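Local coordinates for periplasmic binding protein (PDB 4N01) that probably captures a solute in the periplasm, perhaps a metal chelate, for uptake by a membrane transporter, as periplasmic binding proteins do, at residues W256-A270 and F282-L295. Residues are numbered along the deposited sequence; the frame is centred on the assembly and turned at random.
Sequences WETVIAQNPDYIIIA and FQQKIEKIKANPQL. With FMT (formic acid), chain H.
Leu295 sets its CD1 methyl over one face of the Trp256 indole in a CH-pi contact, 3.7 Å from the centroid of the six-membered ring and 7° off its normal. The other methyl, CD2, lies 3.5 Å from Trp256 CE3 and also reaches Ile260 CG1. Asn292 ND2 sits over the same indole face near its rim, the amide plane 82° from the ring. Replacing Trp256 by an alanine would probably leave Leu295 CD1 without its aromatic floor and open a gap beneath the loop.

Farther along, Ile269 of strand 266-270 packs on helix 280-290: with CG2 anti to the backbone N, that methyl turns to Phe282 CD1 at the ring edge and to Lys285 CD, while CG1 carries CD1 to Ile286 CG1 at 3.7 Å. Ile289 CD1 touches both Ile267 CG2 and Ile269 CD1.

Polar bonds lie at both ends. Gln294 NE2 donates to Glu257 OE2 (2.8 Å, 162°) from above the carboxylate plane, and a water donates to both Glu257 OE2 and Gln294 OE1. Asn292 OD1 accepts from Gln294 N, closing an Asx turn. The extended Lys285 chain brings NZ 2.9 Å from Ala270 O; Asp281 supplies a salt bridge to the same ammonium.

Strand and following helix thus form a beta-alpha unit of the four-stranded parallel sheet, and the loop after the helix folds back over helix 256-262. Apolar burial probably supplies most of the cohesion, the polar bonds fixing the two ends.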
ATOM      1  N   TRP A 256       5.874  11.613 -21.052  1.00 19.57           N
ATOM      2  CA  TRP A 256       5.685  10.537 -22.015  1.00 16.82           C
ATOM      3  C   TRP A 256       6.973  10.277 -22.807  1.00 16.42           C
ATOM      4  O   TRP A 256       7.228   9.151 -23.199  1.00 18.66           O
ATOM      5  CB  TRP A 256       4.539  10.852 -22.987  1.00 20.53           C
ATOM      6  CG  TRP A 256       3.138  10.675 -22.417  1.00 22.45           C
ATOM      7  CD1 TRP A 256       2.152  11.621 -22.361  1.00 28.93           C
ATOM      8  CD2 TRP A 256       2.574   9.480 -21.842  1.00 21.98           C
ATOM      9  NE1 TRP A 256       1.014  11.090 -21.783  1.00 27.56           N
ATOM     10  CE2 TRP A 256       1.253   9.782 -21.453  1.00 24.49           C
ATOM     11  CE3 TRP A 256       3.071   8.191 -21.605  1.00 17.03           C
ATOM     12  CZ2 TRP A 256       0.414   8.841 -20.858  1.00 20.91           C
ATOM     13  CZ3 TRP A 256       2.237   7.259 -21.010  1.00 19.78           C
ATOM     14  CH2 TRP A 256       0.927   7.587 -20.644  1.00 22.51           C
ATOM     15  N   GLU A 257       7.765  11.322 -23.048  1.00 16.95           N
ATOM     16  CA  GLU A 257       9.052  11.167 -23.748  1.00 23.40           C
ATOM     17  C   GLU A 257       9.914  10.122 -23.060  1.00 23.91           C
ATOM     18  O   GLU A 257      10.543   9.290 -23.716  1.00 18.51           O
ATOM     19  CB  GLU A 257       9.815  12.495 -23.829  1.00 22.31           C
ATOM     20  CG  GLU A 257       9.262  13.447 -24.872  1.00 25.60           C
ATOM     21  CD  GLU A 257       7.917  14.037 -24.474  1.00 39.30           C
ATOM     22  OE1 GLU A 257       7.638  14.122 -23.254  1.00 43.04           O
ATOM     23  OE2 GLU A 257       7.134  14.410 -25.380  1.00 32.09           O
ATOM     24  N   THR A 258       9.908  10.151 -21.732  1.00 15.72           N
ATOM     25  CA  THR A 258      10.730   9.245 -20.955  1.00 15.82           C
ATOM     26  C   THR A 258      10.196   7.820 -21.073  1.00 17.62           C
ATOM     27  O   THR A 258      10.963   6.866 -21.239  1.00 16.69           O
ATOM     28  CB  THR A 258      10.762   9.675 -19.478  1.00 18.87           C
ATOM     29  OG1 THR A 258      11.304  11.001 -19.393  1.00 19.85           O
ATOM     30  CG2 THR A 258      11.639   8.727 -18.675  1.00 18.40           C
ATOM     31  N   VAL A 259       8.877   7.677 -21.003  1.00 17.32           N
ATOM     32  CA  VAL A 259       8.254   6.365 -21.135  1.00 17.69           C
ATOM     33  C   VAL A 259       8.531   5.781 -22.517  1.00 16.29           C
ATOM     34  O   VAL A 259       8.858   4.599 -22.658  1.00 17.26           O
ATOM     35  CB  VAL A 259       6.744   6.469 -20.931  1.00 18.09           C
ATOM     36  CG1 VAL A 259       6.101   5.079 -20.979  1.00 18.22           C
ATOM     37  CG2 VAL A 259       6.451   7.175 -19.604  1.00 16.39           C
ATOM     38  N   ILE A 260       8.387   6.612 -23.543  1.00 13.50           N
ATOM     39  CA  ILE A 260       8.657   6.178 -24.905  1.00 14.96           C
ATOM     40  C   ILE A 260      10.110   5.711 -25.062  1.00 16.44           C
ATOM     41  O   ILE A 260      10.367   4.677 -25.689  1.00 19.72           O
ATOM     42  CB  ILE A 260       8.369   7.312 -25.914  1.00 17.89           C
ATOM     43  CG1 ILE A 260       6.863   7.620 -25.942  1.00 19.02           C
ATOM     44  CG2 ILE A 260       8.822   6.919 -27.298  1.00 16.20           C
ATOM     45  CD1 ILE A 260       6.551   8.958 -26.630  1.00 21.87           C
ATOM     46  N   ALA A 261      11.050   6.470 -24.499  1.00 18.18           N
ATOM     47  CA  ALA A 261      12.472   6.116 -24.563  1.00 17.45           C
ATOM     48  C   ALA A 261      12.728   4.770 -23.876  1.00 22.38           C
ATOM     49  O   ALA A 261      13.524   3.956 -24.344  1.00 18.79           O
ATOM     50  CB  ALA A 261      13.306   7.195 -23.899  1.00 15.14           C
ATOM     51  N   GLN A 262      12.052   4.551 -22.758  1.00 18.07           N
ATOM     52  CA  GLN A 262      12.247   3.338 -21.964  1.00 14.43           C
ATOM     53  C   GLN A 262      11.551   2.125 -22.573  1.00 16.88           C
ATOM     54  O   GLN A 262      11.935   0.987 -22.299  1.00 21.83           O
ATOM     55  CB  GLN A 262      11.749   3.561 -20.530  1.00 18.58           C
ATOM     56  CG  GLN A 262      12.663   4.439 -19.669  1.00 17.87           C
ATOM     57  CD  GLN A 262      14.003   3.789 -19.357  1.00 20.11           C
ATOM     58  OE1 GLN A 262      14.807   3.523 -20.259  1.00 20.78           O
ATOM     59  NE2 GLN A 262      14.252   3.527 -18.069  1.00 18.73           N
ATOM     60  N   ASN A 263      10.518   2.377 -23.371  1.00 14.79           N
ATOM     61  CA  ASN A 263       9.829   1.316 -24.111  1.00 14.93           C
ATOM     62  C   ASN A 263       9.433   0.118 -23.248  1.00 13.09           C
ATOM     63  O   ASN A 263       9.950  -0.979 -23.438  1.00 15.78           O
ATOM     64  CB  ASN A 263      10.720   0.833 -25.266  1.00 16.08           C
ATOM     65  CG  ASN A 263       9.935   0.109 -26.342  1.00 21.70           C
ATOM     66  OD1 ASN A 263       8.714   0.230 -26.410  1.00 21.82           O
ATOM     67  ND2 ASN A 263      10.635  -0.639 -27.191  1.00 26.56           N
ATOM     68  N   PRO A 264       8.521   0.317 -22.288  1.00 12.16           N
ATOM     69  CA  PRO A 264       8.167  -0.807 -21.415  1.00 14.28           C
ATOM     70  C   PRO A 264       7.491  -1.975 -22.137  1.00 13.62           C
ATOM     71  O   PRO A 264       6.785  -1.774 -23.137  1.00 15.13           O
ATOM     72  CB  PRO A 264       7.177  -0.180 -20.429  1.00 16.51           C
ATOM     73  CG  PRO A 264       6.600   1.009 -21.188  1.00 11.71           C
ATOM     74  CD  PRO A 264       7.737   1.530 -22.000  1.00 14.12           C
ATOM     75  N   ASP A 265       7.718  -3.188 -21.625  1.00 11.93           N
ATOM     76  CA  ASP A 265       7.044  -4.404 -22.103  1.00 15.82           C
ATOM     77  C   ASP A 265       5.582  -4.465 -21.654  1.00 18.09           C
ATOM     78  O   ASP A 265       4.722  -4.967 -22.383  1.00 13.49           O
ATOM     79  CB  ASP A 265       7.774  -5.642 -21.555  1.00 13.81           C
ATOM     80  CG  ASP A 265       9.188  -5.764 -22.090  1.00 24.60           C
ATOM     81  OD1 ASP A 265       9.346  -5.727 -23.323  1.00 31.47           O
ATOM     82  OD2 ASP A 265      10.145  -5.874 -21.280  1.00 19.55           O
ATOM     83  N   TYR A 266       5.311  -3.976 -20.444  1.00 11.22           N
ATOM     84  CA  TYR A 266       3.953  -4.011 -19.878  1.00 14.21           C
ATOM     85  C   TYR A 266       3.609  -2.664 -19.284  1.00 15.61           C
ATOM     86  O   TYR A 266       4.479  -1.966 -18.770  1.00 13.58           O
ATOM     87  CB  TYR A 266       3.815  -5.107 -18.795  1.00 10.76           C
ATOM     88  CG  TYR A 266       3.948  -6.489 -19.369  1.00 15.61           C
ATOM     89  CD1 TYR A 266       2.828  -7.254 -19.663  1.00 15.61           C
ATOM     90  CD2 TYR A 266       5.195  -7.010 -19.669  1.00 14.95           C
ATOM     91  CE1 TYR A 266       2.948  -8.516 -20.229  1.00 15.12           C
ATOM     92  CE2 TYR A 266       5.332  -8.258 -20.242  1.00 17.19           C
ATOM     93  CZ  TYR A 266       4.206  -9.005 -20.522  1.00 21.38           C
ATOM     94  OH  TYR A 266       4.352 -10.237 -21.098  1.00 23.91           O
ATOM     95  N   ILE A 267       2.339  -2.293 -19.363  1.00 12.44           N
ATOM     96  CA  ILE A 267       1.852  -1.115 -18.667  1.00 13.68           C
ATOM     97  C   ILE A 267       0.850  -1.546 -17.598  1.00 12.67           C
ATOM     98  O   ILE A 267      -0.180  -2.162 -17.893  1.00 11.63           O
ATOM     99  CB  ILE A 267       1.188  -0.101 -19.639  1.00 12.89           C
ATOM    100  CG1 ILE A 267       2.249   0.526 -20.553  1.00 15.91           C
ATOM    101  CG2 ILE A 267       0.470   0.992 -18.847  1.00 14.52           C
ATOM    102  CD1 ILE A 267       1.659   1.229 -21.768  1.00 13.50           C
ATOM    103  N   ILE A 268       1.167  -1.248 -16.343  1.00 11.41           N
ATOM    104  CA  ILE A 268       0.321  -1.645 -15.236  1.00 12.02           C
ATOM    105  C   ILE A 268      -0.530  -0.446 -14.865  1.00 13.65           C
ATOM    106  O   ILE A 268      -0.011   0.626 -14.563  1.00 14.52           O
ATOM    107  CB  ILE A 268       1.181  -2.075 -14.022  1.00 13.95           C
ATOM    108  CG1 ILE A 268       2.010  -3.318 -14.372  1.00 15.04           C
ATOM    109  CG2 ILE A 268       0.304  -2.349 -12.809  1.00 12.64           C
ATOM    110  CD1 ILE A 268       3.169  -3.598 -13.375  1.00 15.62           C
ATOM    111  N   ILE A 269      -1.842  -0.633 -14.873  1.00 14.08           N
ATOM    112  CA  ILE A 269      -2.775   0.474 -14.769  1.00 15.91           C
ATOM    113  C   ILE A 269      -3.576   0.367 -13.479  1.00 16.68           C
ATOM    114  O   ILE A 269      -4.221  -0.656 -13.225  1.00 15.74           O
ATOM    115  CB  ILE A 269      -3.770   0.442 -15.949  1.00 12.22           C
ATOM    116  CG1 ILE A 269      -3.033   0.723 -17.273  1.00 14.73           C
ATOM    117  CG2 ILE A 269      -4.935   1.416 -15.712  1.00 15.36           C
ATOM    118  CD1 ILE A 269      -3.931   0.573 -18.501  1.00 13.82           C
ATOM    119  N   ALA A 270      -3.550   1.421 -12.672  1.00 18.80           N
ATOM    120  CA  ALA A 270      -4.340   1.440 -11.443  1.00 19.29           C
ATOM    121  C   ALA A 270      -5.813   1.709 -11.753  1.00 20.74           C
ATOM    122  O   ALA A 270      -6.161   2.704 -12.392  1.00 19.90           O
ATOM    123  CB  ALA A 270      -3.797   2.485 -10.463  1.00 20.77           C
ATOM    124  N   PHE A 282     -10.317   0.905 -15.782  1.00 22.76           N
ATOM    125  CA  PHE A 282      -9.172   0.244 -16.405  1.00 17.07           C
ATOM    126  C   PHE A 282      -9.311   0.363 -17.918  1.00 18.56           C
ATOM    127  O   PHE A 282      -8.379   0.779 -18.613  1.00 19.62           O
ATOM    128  CB  PHE A 282      -9.169  -1.231 -15.968  1.00 24.40           C
ATOM    129  CG  PHE A 282      -8.130  -2.089 -16.647  1.00 18.23           C
ATOM    130  CD1 PHE A 282      -6.787  -1.759 -16.604  1.00 17.58           C
ATOM    131  CD2 PHE A 282      -8.507  -3.268 -17.282  1.00 20.83           C
ATOM    132  CE1 PHE A 282      -5.824  -2.574 -17.214  1.00 19.03           C
ATOM    133  CE2 PHE A 282      -7.552  -4.089 -17.901  1.00 21.81           C
ATOM    134  CZ  PHE A 282      -6.214  -3.740 -17.863  1.00 17.14           C
ATOM    135  N   GLN A 283     -10.496   0.034 -18.426  1.00 17.61           N
ATOM    136  CA  GLN A 283     -10.715   0.042 -19.870  1.00 17.32           C
ATOM    137  C   GLN A 283     -10.651   1.438 -20.465  1.00 22.57           C
ATOM    138  O   GLN A 283     -10.134   1.612 -21.562  1.00 23.79           O
ATOM    139  CB  GLN A 283     -12.046  -0.613 -20.232  1.00 23.63           C
ATOM    140  CG  GLN A 283     -12.109  -2.094 -19.891  1.00 27.88           C
ATOM    141  CD  GLN A 283     -11.072  -2.915 -20.639  1.00 26.10           C
ATOM    142  OE1 GLN A 283     -10.641  -2.549 -21.732  1.00 31.01           O
ATOM    143  NE2 GLN A 283     -10.676  -4.040 -20.053  1.00 28.82           N
ATOM    144  N   GLN A 284     -11.192   2.427 -19.760  1.00 21.39           N
ATOM    145  CA  GLN A 284     -11.110   3.809 -20.227  1.00 19.81           C
ATOM    146  C   GLN A 284      -9.658   4.272 -20.307  1.00 17.50           C
ATOM    147  O   GLN A 284      -9.284   5.009 -21.226  1.00 20.98           O
ATOM    148  CB  GLN A 284     -11.881   4.749 -19.299  1.00 23.68           C
ATOM    149  CG  GLN A 284     -13.376   4.524 -19.267  1.00 38.72           C
ATOM    150  CD  GLN A 284     -14.058   5.370 -18.211  1.00 49.38           C
ATOM    151  OE1 GLN A 284     -13.421   6.205 -17.567  1.00 54.37           O
ATOM    152  NE2 GLN A 284     -15.357   5.159 -18.027  1.00 52.91           N
ATOM    153  N   LYS A 285      -8.839   3.863 -19.340  1.00 16.78           N
ATOM    154  CA  LYS A 285      -7.433   4.263 -19.354  1.00 17.92           C
ATOM    155  C   LYS A 285      -6.687   3.556 -20.477  1.00 20.95           C
ATOM    156  O   LYS A 285      -5.812   4.148 -21.103  1.00 21.03           O
ATOM    157  CB  LYS A 285      -6.766   4.027 -17.992  1.00 18.02           C
ATOM    158  CG  LYS A 285      -7.335   4.937 -16.918  1.00 21.35           C
ATOM    159  CD  LYS A 285      -6.695   4.727 -15.555  1.00 20.51           C
ATOM    160  CE  LYS A 285      -7.278   5.742 -14.584  1.00 21.93           C
ATOM    161  NZ  LYS A 285      -6.890   5.439 -13.178  1.00 22.78           N
ATOM    162  N   ILE A 286      -7.038   2.301 -20.747  1.00 18.02           N
ATOM    163  CA  ILE A 286      -6.471   1.612 -21.908  1.00 17.54           C
ATOM    164  C   ILE A 286      -6.804   2.373 -23.192  1.00 17.10           C
ATOM    165  O   ILE A 286      -5.940   2.573 -24.062  1.00 18.93           O
ATOM    166  CB  ILE A 286      -7.018   0.175 -22.039  1.00 16.86           C
ATOM    167  CG1 ILE A 286      -6.428  -0.724 -20.944  1.00 16.05           C
ATOM    168  CG2 ILE A 286      -6.694  -0.404 -23.416  1.00 21.02           C
ATOM    169  CD1 ILE A 286      -7.001  -2.130 -20.964  1.00 20.66           C
ATOM    170  N   GLU A 287      -8.061   2.788 -23.322  1.00 18.38           N
ATOM    171  CA  GLU A 287      -8.490   3.477 -24.534  1.00 21.79           C
ATOM    172  C   GLU A 287      -7.819   4.847 -24.664  1.00 24.49           C
ATOM    173  O   GLU A 287      -7.562   5.312 -25.777  1.00 22.99           O
ATOM    174  CB  GLU A 287     -10.018   3.590 -24.598  1.00 24.08           C
ATOM    175  CG  GLU A 287     -10.713   2.239 -24.810  1.00 35.41           C
ATOM    176  CD  GLU A 287     -10.166   1.466 -26.012  1.00 49.54           C
ATOM    177  OE1 GLU A 287     -10.191   2.010 -27.145  1.00 53.41           O
ATOM    178  OE2 GLU A 287      -9.707   0.311 -25.828  1.00 47.92           O
ATOM    179  N   LYS A 288      -7.521   5.473 -23.524  1.00 18.52           N
ATOM    180  CA  LYS A 288      -6.860   6.778 -23.498  1.00 18.82           C
ATOM    181  C   LYS A 288      -5.426   6.626 -23.998  1.00 19.35           C
ATOM    182  O   LYS A 288      -4.907   7.488 -24.718  1.00 21.26           O
ATOM    183  CB  LYS A 288      -6.863   7.344 -22.070  1.00 24.12           C
ATOM    184  CG  LYS A 288      -6.380   8.786 -21.934  1.00 35.04           C
ATOM    185  CD  LYS A 288      -7.401   9.770 -22.502  1.00 48.91           C
ATOM    186  CE  LYS A 288      -6.882  11.208 -22.477  1.00 54.88           C
ATOM    187  NZ  LYS A 288      -6.423  11.601 -21.119  1.00 57.51           N
ATOM    188  N   ILE A 289      -4.795   5.512 -23.628  1.00 15.75           N
ATOM    189  CA  ILE A 289      -3.420   5.243 -24.038  1.00 16.79           C
ATOM    190  C   ILE A 289      -3.379   4.891 -25.529  1.00 18.99           C
ATOM    191  O   ILE A 289      -2.555   5.423 -26.287  1.00 20.87           O
ATOM    192  CB  ILE A 289      -2.788   4.135 -23.165  1.00 18.66           C
ATOM    193  CG1 ILE A 289      -2.549   4.659 -21.741  1.00 16.50           C
ATOM    194  CG2 ILE A 289      -1.479   3.626 -23.770  1.00 18.98           C
ATOM    195  CD1 ILE A 289      -2.148   3.560 -20.753  1.00 21.02           C
ATOM    196  N   LYS A 290      -4.288   4.022 -25.958  1.00 14.63           N
ATOM    197  CA  LYS A 290      -4.360   3.611 -27.357  1.00 18.28           C
ATOM    198  C   LYS A 290      -4.622   4.780 -28.290  1.00 23.79           C
ATOM    199  O   LYS A 290      -4.195   4.757 -29.438  1.00 25.05           O
ATOM    200  CB  LYS A 290      -5.472   2.584 -27.564  1.00 20.02           C
ATOM    201  CG  LYS A 290      -5.212   1.205 -26.981  1.00 26.11           C
ATOM    202  CD  LYS A 290      -6.437   0.338 -27.264  1.00 32.29           C
ATOM    203  CE  LYS A 290      -6.176  -1.139 -27.083  1.00 39.25           C
ATOM    204  NZ  LYS A 290      -7.299  -1.920 -27.686  1.00 39.73           N
ATOM    205  N   ALA A 291      -5.331   5.792 -27.801  1.00 22.75           N
ATOM    206  CA  ALA A 291      -5.755   6.905 -28.651  1.00 23.72           C
ATOM    207  C   ALA A 291      -4.681   7.985 -28.770  1.00 29.59           C
ATOM    208  O   ALA A 291      -4.842   8.948 -29.523  1.00 27.65           O
ATOM    209  CB  ALA A 291      -7.045   7.507 -28.124  1.00 23.57           C
ATOM    210  N   ASN A 292      -3.586   7.809 -28.035  1.00 21.12           N
ATOM    211  CA  ASN A 292      -2.483   8.771 -28.032  1.00 16.52           C
ATOM    212  C   ASN A 292      -1.450   8.392 -29.097  1.00 20.02           C
ATOM    213  O   ASN A 292      -0.719   7.406 -28.944  1.00 20.29           O
ATOM    214  CB  ASN A 292      -1.843   8.798 -26.647  1.00 16.25           C
ATOM    215  CG  ASN A 292      -0.841   9.934 -26.473  1.00 22.18           C
ATOM    216  OD1 ASN A 292      -0.253  10.428 -27.437  1.00 27.11           O
ATOM    217  ND2 ASN A 292      -0.641  10.346 -25.230  1.00 22.06           N
ATOM    218  N   PRO A 293      -1.383   9.175 -30.182  1.00 21.55           N
ATOM    219  CA  PRO A 293      -0.517   8.828 -31.312  1.00 19.51           C
ATOM    220  C   PRO A 293       0.956   8.775 -30.911  1.00 21.41           C
ATOM    221  O   PRO A 293       1.730   8.059 -31.540  1.00 26.43           O
ATOM    222  CB  PRO A 293      -0.752   9.972 -32.307  1.00 22.99           C
ATOM    223  CG  PRO A 293      -2.034  10.617 -31.874  1.00 31.37           C
ATOM    224  CD  PRO A 293      -2.094  10.445 -30.390  1.00 22.77           C
ATOM    225  N   GLN A 294       1.338   9.503 -29.869  1.00 23.35           N
ATOM    226  CA  GLN A 294       2.738   9.529 -29.448  1.00 19.36           C
ATOM    227  C   GLN A 294       3.203   8.183 -28.889  1.00 22.84           C
ATOM    228  O   GLN A 294       4.398   7.898 -28.883  1.00 18.07           O
ATOM    229  CB  GLN A 294       2.974  10.632 -28.404  1.00 22.79           C
ATOM    230  CG  GLN A 294       4.404  11.196 -28.410  1.00 22.69           C
ATOM    231  CD  GLN A 294       4.690  12.156 -27.261  1.00 26.72           C
ATOM    232  OE1 GLN A 294       3.806  12.482 -26.466  1.00 25.93           O
ATOM    233  NE2 GLN A 294       5.940  12.610 -27.168  1.00 24.38           N
ATOM    234  N   LEU A 295       2.265   7.355 -28.440  1.00 17.85           N
ATOM    235  CA  LEU A 295       2.608   6.142 -27.686  1.00 17.77           C
ATOM    236  C   LEU A 295       2.496   4.867 -28.516  1.00 23.17           C
ATOM    237  O   LEU A 295       2.686   3.760 -27.994  1.00 21.72           O
ATOM    238  CB  LEU A 295       1.678   6.016 -26.479  1.00 20.44           C
ATOM    239  CG  LEU A 295       1.598   7.261 -25.595  1.00 19.77           C
ATOM    240  CD1 LEU A 295       0.644   7.025 -24.430  1.00 17.75           C
ATOM    241  CD2 LEU A 295       2.998   7.630 -25.089  1.00 17.33           C
TER
HETATM  242  C   FMT H 406      16.145   1.793 -15.359  1.00 52.85           C
HETATM  243  O1  FMT H 406      16.134   2.984 -15.677  1.00 50.96           O
HETATM  244  O2  FMT H 406      15.143   1.166 -15.021  1.00 53.12           O
HETATM  245  O   HOH W   1       4.328  14.327 -24.372  1.00 34.55           O